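Local atomic coordinates of CBS domain-containing protein (Thermoplasma acidophilum DSM 1728, PDB entry 1PVM), a protein that is of unknown function but joins a pair of CBS domains to a zinc-ribbon-like domain that binds a metal ion such as iron(II). Residues R59-R64 with R78-K83; R82-K87 with K146-L151; P153-G158 with F173-P178. All blocks are in the same frame, centred on the assembly; numbering follows the deposited sequence.

Interaction 1. Residues R59-R64 with R78-K83; sequences RSIIKR and RLVMRK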
# COMPACT_ATOMS: atom_id res chain seq x y z
N ARG B 59 0.83 4.38 0.28
CA ARG B 59 -0.37 5.18 0.40
C ARG B 59 -0.17 6.59 -0.14
O ARG B 59 -1.09 7.15 -0.76
CB ARG B 59 -0.83 5.22 1.87
CG ARG B 59 -2.18 5.90 2.10
CD ARG B 59 -3.28 5.30 1.23
NE ARG B 59 -3.50 3.88 1.51
CZ ARG B 59 -4.11 3.40 2.59
NH1 ARG B 59 -4.58 4.23 3.51
NH2 ARG B 59 -4.24 2.09 2.75
N SER B 60 1.01 7.18 0.06
CA SER B 60 1.24 8.54 -0.45
C SER B 60 1.09 8.54 -1.98
O SER B 60 0.58 9.50 -2.56
CB SER B 60 2.63 9.06 -0.04
OG SER B 60 3.69 8.40 -0.70
N ILE B 61 1.53 7.47 -2.62
CA ILE B 61 1.43 7.35 -4.08
C ILE B 61 -0.03 7.19 -4.51
O ILE B 61 -0.47 7.81 -5.48
CB ILE B 61 2.27 6.16 -4.57
CG1 ILE B 61 3.75 6.44 -4.30
CG2 ILE B 61 2.03 5.91 -6.05
CD1 ILE B 61 4.67 5.25 -4.45
N ILE B 62 -0.78 6.37 -3.78
CA ILE B 62 -2.19 6.15 -4.10
C ILE B 62 -3.04 7.41 -3.87
O ILE B 62 -3.92 7.74 -4.67
CB ILE B 62 -2.78 4.99 -3.24
CG1 ILE B 62 -2.06 3.67 -3.55
CG2 ILE B 62 -4.28 4.86 -3.48
CD1 ILE B 62 -2.13 3.23 -4.99
N LYS B 63 -2.76 8.11 -2.78
CA LYS B 63 -3.52 9.31 -2.42
C LYS B 63 -3.09 10.60 -3.11
O LYS B 63 -3.93 11.44 -3.44
CB LYS B 63 -3.45 9.55 -0.91
CG LYS B 63 -4.17 8.52 -0.04
CD LYS B 63 -5.68 8.73 -0.04
CE LYS B 63 -6.07 10.07 0.58
NZ LYS B 63 -7.55 10.24 0.68
N ARG B 64 -1.80 10.76 -3.35
CA ARG B 64 -1.31 12.00 -3.93
C ARG B 64 -0.73 11.94 -5.33
O ARG B 64 -0.58 12.98 -5.98
CB ARG B 64 -0.32 12.63 -2.95
CG ARG B 64 -0.91 12.73 -1.56
CD ARG B 64 0.10 13.21 -0.54
NE ARG B 64 -0.29 14.50 0.03
CZ ARG B 64 -0.32 15.64 -0.65
NH1 ARG B 64 0.01 15.66 -1.93
NH2 ARG B 64 -0.69 16.76 -0.05
N ARG B 78 8.68 14.86 -4.54
CA ARG B 78 8.47 15.95 -3.59
C ARG B 78 6.99 16.33 -3.56
O ARG B 78 6.48 16.81 -2.54
CB ARG B 78 9.32 17.17 -3.97
CG ARG B 78 9.06 17.67 -5.38
CD ARG B 78 10.20 18.54 -5.89
NE ARG B 78 10.31 19.80 -5.16
CZ ARG B 78 11.31 20.66 -5.30
NH1 ARG B 78 12.29 20.40 -6.15
NH2 ARG B 78 11.32 21.79 -4.60
N LEU B 79 6.30 16.11 -4.67
CA LEU B 79 4.87 16.43 -4.77
C LEU B 79 3.99 15.32 -4.21
O LEU B 79 2.78 15.50 -4.07
CB LEU B 79 4.48 16.65 -6.23
CG LEU B 79 5.16 17.80 -6.98
CD1 LEU B 79 4.65 17.85 -8.41
CD2 LEU B 79 4.88 19.11 -6.27
N VAL B 80 4.60 14.20 -3.87
CA VAL B 80 3.86 13.03 -3.39
C VAL B 80 4.14 12.62 -1.95
O VAL B 80 3.22 12.24 -1.22
CB VAL B 80 4.16 11.82 -4.32
CG1 VAL B 80 3.34 10.61 -3.90
CG2 VAL B 80 3.85 12.20 -5.76
N MET B 81 5.40 12.68 -1.55
CA MET B 81 5.84 12.28 -0.22
C MET B 81 5.09 12.92 0.94
O MET B 81 4.51 14.00 0.81
CB MET B 81 7.31 12.62 -0.05
CG MET B 81 7.55 14.13 0.00
SD MET B 81 9.29 14.54 -0.10
CE MET B 81 9.68 13.77 -1.65
N ARG B 82 5.11 12.24 2.09
CA ARG B 82 4.52 12.80 3.29
C ARG B 82 5.54 13.86 3.71
O ARG B 82 6.73 13.56 3.81
CB ARG B 82 4.42 11.75 4.41
CG ARG B 82 3.65 10.49 4.06
CD ARG B 82 2.29 10.82 3.50
NE ARG B 82 1.40 9.67 3.50
CZ ARG B 82 0.16 9.71 3.02
NH1 ARG B 82 -0.31 10.83 2.50
NH2 ARG B 82 -0.61 8.63 3.07
N LYS B 83 5.10 15.08 3.94
CA LYS B 83 6.01 16.14 4.35
C LYS B 83 5.30 17.12 5.28
O LYS B 83 4.13 17.41 5.08
CB LYS B 83 6.57 16.86 3.12
CG LYS B 83 5.54 17.56 2.24
CD LYS B 83 6.21 18.13 0.99
CE LYS B 83 5.24 18.86 0.07
NZ LYS B 83 5.90 19.27 -1.21
O HOH W 1 0.66 15.33 -5.47
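In this CBS pair, helix 58-65 of the first CBS motif meets segment 78-83, a 3-10 turn that runs into a loop and leads on to strand 87-89 of the second CBS motif. The guanidinium of Arg82 lies over the helix backbone, with Ser60 CA 3.8 Å above its plane and over its centre. At its edge, Arg82 NH2 meets Arg59 CG at 3.3 Å. A bend at chi2 (-52°) carries the guanidinium onto the helix. An alanine here would remove the flat group and would probably leave Ser60 CA and Arg59 CG less well covered. Val80 CG1, anti to its own backbone N, touches Ser60 O at 3.3 Å. Val80 O rests 3.3 Å from Arg64 CD. This oxygen is buried and has no hydrogen-bond partner.

The three arginines are like charges, and two have partners outside: Arg59 forms a salt bridge with Glu58 of the second subunit, and Arg64 a cation-pi contact with Phe173. The Arg64 guanidinium stands 87° to that of Arg82. Ser60 OG is held by Ser57 O. One water bridges the backbones, 2.7 Å from Arg64 O and 2.5 Å from Leu79 O.

Interaction 2. Residues R82-K87 with K146-L151; sequences RKPIPK and KDYQHL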
# COMPACT_ATOMS: atom_id res chain seq x y z
N ARG B 82 5.11 12.24 2.09
CA ARG B 82 4.52 12.80 3.29
C ARG B 82 5.54 13.86 3.71
O ARG B 82 6.73 13.56 3.81
CB ARG B 82 4.42 11.75 4.41
CG ARG B 82 3.65 10.49 4.06
CD ARG B 82 2.29 10.82 3.50
NE ARG B 82 1.40 9.67 3.50
CZ ARG B 82 0.16 9.71 3.02
NH1 ARG B 82 -0.31 10.83 2.50
NH2 ARG B 82 -0.61 8.63 3.07
N LYS B 83 5.10 15.08 3.94
CA LYS B 83 6.01 16.14 4.35
C LYS B 83 5.30 17.12 5.28
O LYS B 83 4.13 17.41 5.08
CB LYS B 83 6.57 16.86 3.12
CG LYS B 83 5.54 17.56 2.24
CD LYS B 83 6.21 18.13 0.99
CE LYS B 83 5.24 18.86 0.07
NZ LYS B 83 5.90 19.27 -1.21
N PRO B 84 6.00 17.61 6.32
CA PRO B 84 7.39 17.31 6.70
C PRO B 84 7.51 15.82 7.03
O PRO B 84 6.51 15.16 7.29
CB PRO B 84 7.62 18.18 7.93
CG PRO B 84 6.61 19.27 7.79
CD PRO B 84 5.40 18.56 7.27
N ILE B 85 8.73 15.31 7.06
CA ILE B 85 8.92 13.89 7.34
C ILE B 85 8.29 13.46 8.66
O ILE B 85 8.53 14.07 9.70
CB ILE B 85 10.44 13.51 7.32
CG1 ILE B 85 10.58 11.99 7.41
CG2 ILE B 85 11.19 14.20 8.47
CD1 ILE B 85 11.98 11.48 7.09
N PRO B 86 7.44 12.42 8.62
CA PRO B 86 6.80 11.92 9.85
C PRO B 86 7.91 11.30 10.69
O PRO B 86 8.74 10.56 10.16
CB PRO B 86 5.82 10.87 9.33
CG PRO B 86 5.50 11.34 7.94
CD PRO B 86 6.84 11.80 7.43
N LYS B 87 7.94 11.57 11.98
CA LYS B 87 9.02 11.02 12.79
C LYS B 87 8.75 10.95 14.28
O LYS B 87 7.90 11.67 14.81
CB LYS B 87 10.29 11.82 12.53
CG LYS B 87 10.22 13.26 13.04
CD LYS B 87 11.41 14.08 12.55
CE LYS B 87 11.54 15.39 13.32
NZ LYS B 87 10.29 16.17 13.30
N LYS B 146 -7.76 7.79 8.18
CA LYS B 146 -7.14 9.10 8.30
C LYS B 146 -6.01 9.32 7.30
O LYS B 146 -5.40 8.37 6.82
CB LYS B 146 -6.59 9.30 9.72
CG LYS B 146 -7.58 9.02 10.83
CD LYS B 146 -6.86 9.11 12.17
CE LYS B 146 -7.69 8.57 13.30
NZ LYS B 146 -6.88 8.46 14.55
N ASP B 147 -5.73 10.59 7.02
CA ASP B 147 -4.68 10.97 6.09
C ASP B 147 -3.79 12.05 6.71
O ASP B 147 -4.27 13.02 7.29
CB ASP B 147 -5.28 11.45 4.76
CG ASP B 147 -6.43 12.44 4.96
OD1 ASP B 147 -7.43 12.07 5.60
OD2 ASP B 147 -6.33 13.58 4.46
N TYR B 148 -2.48 11.85 6.58
CA TYR B 148 -1.47 12.75 7.12
C TYR B 148 -1.63 14.19 6.63
O TYR B 148 -1.87 14.42 5.46
CB TYR B 148 -0.09 12.24 6.70
CG TYR B 148 1.10 12.96 7.30
CD1 TYR B 148 1.42 12.82 8.65
CD2 TYR B 148 1.93 13.76 6.51
CE1 TYR B 148 2.54 13.45 9.19
CE2 TYR B 148 3.05 14.40 7.05
CZ TYR B 148 3.35 14.23 8.39
OH TYR B 148 4.48 14.82 8.91
N GLN B 149 -1.51 15.16 7.54
CA GLN B 149 -1.61 16.57 7.15
C GLN B 149 -0.26 17.01 6.60
O GLN B 149 0.71 17.13 7.35
CB GLN B 149 -1.95 17.47 8.34
CG GLN B 149 -3.43 17.60 8.66
CD GLN B 149 -3.74 18.91 9.37
OE1 GLN B 149 -3.02 19.32 10.28
NE2 GLN B 149 -4.82 19.56 8.96
N HIS B 150 -0.21 17.26 5.30
CA HIS B 150 1.03 17.71 4.66
C HIS B 150 1.15 19.22 4.82
O HIS B 150 0.21 19.96 4.52
CB HIS B 150 1.02 17.34 3.18
CG HIS B 150 0.96 15.87 2.93
ND1 HIS B 150 -0.01 15.06 3.50
CD2 HIS B 150 1.74 15.05 2.18
CE1 HIS B 150 0.18 13.81 3.10
NE2 HIS B 150 1.23 13.78 2.30
N LEU B 151 2.30 19.68 5.29
CA LEU B 151 2.51 21.11 5.50
C LEU B 151 3.27 21.77 4.36
O LEU B 151 4.13 21.15 3.72
CB LEU B 151 3.22 21.35 6.83
CG LEU B 151 2.50 20.74 8.04
CD1 LEU B 151 3.23 21.11 9.30
CD2 LEU B 151 1.05 21.22 8.10
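Lys83 O is the busiest acceptor here. It takes the backbone N-H of Leu151 at 2.9 Å (N to O), with an angle of 151° at the hydrogen. The donor lies in the carbonyl plane, on a lone pair. The same oxygen receives a CA-H...O contact from His150 CA at 3.1 Å. The next carbonyl, Pro84 O, accepts the hydroxyl of Tyr148, with OH to O at 2.6 Å. The bond is short, although the hydroxyl sits 29° above the carbonyl plane and not on a lone pair. The peptide bond from Lys83 to Pro84 is cis, and Lys83 O is its carbonyl oxygen.

Segment 146-151 follows helix 133-145 and leads from the CBS pair toward the zinc-ribbon-like domain. On the way it runs past the loop 82-87 that enters strand 87-89. The backbone of His150 bonds to Leu160 of the ribbon, while its ring bonds within its own segment. His150 ND1 donates to Tyr148 O at 2.8 Å, almost in the ring plane. This bond is bent (133°), and ND1 stands above the plane of the Tyr148 carbonyl. One face of the imidazole is met by Tyr148 CD2, and Arg82 NH1 comes to the ring edge, 3.1 Å from His150 CE1.

Pro86 CG stands over one face of the Tyr148 ring in a CH-pi contact, 4.0 Å from the centroid. Leu106 and Asn104 also touch this tyrosine. Pro84 CD packs on Leu151 CB at 3.6 Å. The amine of Lys83 turns elsewhere, to Arg78 O and to the carboxylate of Glu184.

Interaction 3. Residues P153-G158 with F173-P178; sequences PKCGVG and FRCSNP. With HG (mercury (II) ion), chain D.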
# COMPACT_ATOMS: atom_id res chain seq x y z
N PRO B 153 5.85 23.73 2.18
CA PRO B 153 7.30 23.90 2.26
C PRO B 153 7.73 25.37 2.19
O PRO B 153 8.88 25.70 2.51
CB PRO B 153 7.80 23.09 1.07
CG PRO B 153 6.73 23.31 0.06
CD PRO B 153 5.46 23.16 0.88
N LYS B 154 6.82 26.24 1.77
CA LYS B 154 7.13 27.66 1.66
C LYS B 154 7.03 28.40 2.99
O LYS B 154 7.96 29.12 3.37
CB LYS B 154 6.20 28.33 0.63
CG LYS B 154 6.52 29.79 0.37
CD LYS B 154 5.56 30.39 -0.65
CE LYS B 154 5.89 31.84 -0.93
NZ LYS B 154 4.97 32.41 -1.96
N CYS B 155 5.93 28.23 3.71
CA CYS B 155 5.75 28.91 4.99
C CYS B 155 5.90 27.94 6.16
O CYS B 155 6.05 28.36 7.31
CB CYS B 155 4.38 29.60 5.05
SG CYS B 155 2.95 28.48 5.12
N GLY B 156 5.84 26.64 5.86
CA GLY B 156 5.99 25.62 6.88
C GLY B 156 4.83 25.42 7.84
O GLY B 156 4.81 24.44 8.59
N VAL B 157 3.85 26.32 7.83
CA VAL B 157 2.71 26.20 8.74
C VAL B 157 1.38 25.88 8.06
O VAL B 157 0.49 25.31 8.68
CB VAL B 157 2.54 27.49 9.56
CG1 VAL B 157 3.70 27.65 10.51
CG2 VAL B 157 2.44 28.68 8.64
N GLY B 158 1.26 26.26 6.80
CA GLY B 158 0.03 26.02 6.08
C GLY B 158 -0.19 24.56 5.74
O GLY B 158 0.76 23.79 5.62
N PHE B 173 -1.90 21.14 -5.10
CA PHE B 173 -2.20 21.09 -3.68
C PHE B 173 -1.88 22.54 -3.35
O PHE B 173 -0.82 23.05 -3.70
CB PHE B 173 -1.29 20.13 -2.92
CG PHE B 173 -1.84 18.73 -2.84
CD1 PHE B 173 -1.58 17.81 -3.86
CD2 PHE B 173 -2.66 18.35 -1.79
CE1 PHE B 173 -2.13 16.53 -3.83
CE2 PHE B 173 -3.22 17.07 -1.76
CZ PHE B 173 -2.96 16.16 -2.78
N ARG B 174 -2.82 23.20 -2.69
CA ARG B 174 -2.68 24.61 -2.36
C ARG B 174 -2.57 24.85 -0.86
O ARG B 174 -3.30 24.25 -0.08
CB ARG B 174 -3.89 25.37 -2.92
CG ARG B 174 -3.95 26.85 -2.60
CD ARG B 174 -5.24 27.44 -3.18
NE ARG B 174 -5.33 27.15 -4.61
CZ ARG B 174 -6.47 27.05 -5.29
NH1 ARG B 174 -7.64 27.23 -4.68
NH2 ARG B 174 -6.44 26.78 -6.59
N CYS B 175 -1.66 25.72 -0.47
CA CYS B 175 -1.48 26.03 0.94
C CYS B 175 -2.72 26.74 1.50
O CYS B 175 -3.28 27.64 0.87
CB CYS B 175 -0.27 26.93 1.13
SG CYS B 175 -0.05 27.43 2.84
N SER B 176 -3.14 26.33 2.70
CA SER B 176 -4.31 26.92 3.34
C SER B 176 -3.98 28.18 4.14
O SER B 176 -4.88 28.81 4.69
CB SER B 176 -4.97 25.89 4.26
OG SER B 176 -4.11 25.60 5.35
N ASN B 177 -2.70 28.53 4.21
CA ASN B 177 -2.29 29.72 4.94
C ASN B 177 -2.72 30.96 4.16
O ASN B 177 -2.28 31.18 3.03
CB ASN B 177 -0.76 29.73 5.12
CG ASN B 177 -0.26 30.91 5.94
OD1 ASN B 177 -0.99 31.86 6.21
ND2 ASN B 177 1.00 30.85 6.35
N PRO B 178 -3.61 31.79 4.75
CA PRO B 178 -4.10 33.00 4.09
C PRO B 178 -2.98 33.94 3.66
O PRO B 178 -3.01 34.50 2.56
CB PRO B 178 -5.00 33.63 5.16
CG PRO B 178 -5.52 32.44 5.90
CD PRO B 178 -4.27 31.60 6.05
HG HG D . 2.36 28.27 2.57
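The contact belongs to the four-cysteine metal site of the zinc-ribbon-like domain. A mercury(II) ion occupies the site in this crystal. Cys155 SG and Cys175 SG each lie 2.6 Å from HG, one from each segment, and Cys152 and Cys180 complete the ligands. Iron(II) is seen bound by the same cysteines in another structure of this protein, and zinc binding is predicted.

The sulfur of Cys155 is gripped by three N-H groups besides the metal. Gly158 N comes to Cys155 SG at 3.3 Å, and Val157 N at a longer 3.6 Å. The third donor crosses from the other segment. Asn177 ND2 reaches Cys155 SG at 3.3 Å in a nearly straight bond of 167°, with the sulfur close to the amide plane. Asn177 OD1 is bound to Ala179 N, so both ends of the amide are engaged and its rotation is fixed. Val157 CG2 touches Asn177 ND2 at 3.5 Å. Cys175 SG, anti to its backbone N, receives Asn177 N at 3.2 Å. These donors would probably stabilise the negative charge of the thiolates.

Gly156 has a phi of 73°, a region that other residues enter less readily. Gly158 CA lies 3.5 Å from Cys175 SG, and a side chain there would run into that sulfur. Ser176 OG bonds to Val159 N. The backbone N-H...S bonds to Cys155 from Val157 and Gly158, after the CPxCG sequence of Cys152 to Gly156, are typical of a zinc knuckle; a second turn, from Cys175 to Cys180, pairs with it in a zinc ribbon.

In the fold
Interaction 1 is the most buried and joins the first CBS motif to the segment that leads into strand 87-89 of the second. Part of it also reaches the second subunit. Interaction 2 is partly exposed. It shares Arg82 and Lys83 with interaction 1 and ties them to the chain that leads to the ribbon. The two also meet where the Arg64 side chain comes close to the His150 ring. Interaction 3 lies farthest from the chain centre and within the ribbon alone; Leu151 of interaction 2 touches its Gly156 and Gly158. Side-chain packing and a bridging water serve interaction 1, direct hydrogen bonds to carbonyls serve interaction 2, and metal-thiolate bonds with N-H...S bonds serve interaction 3.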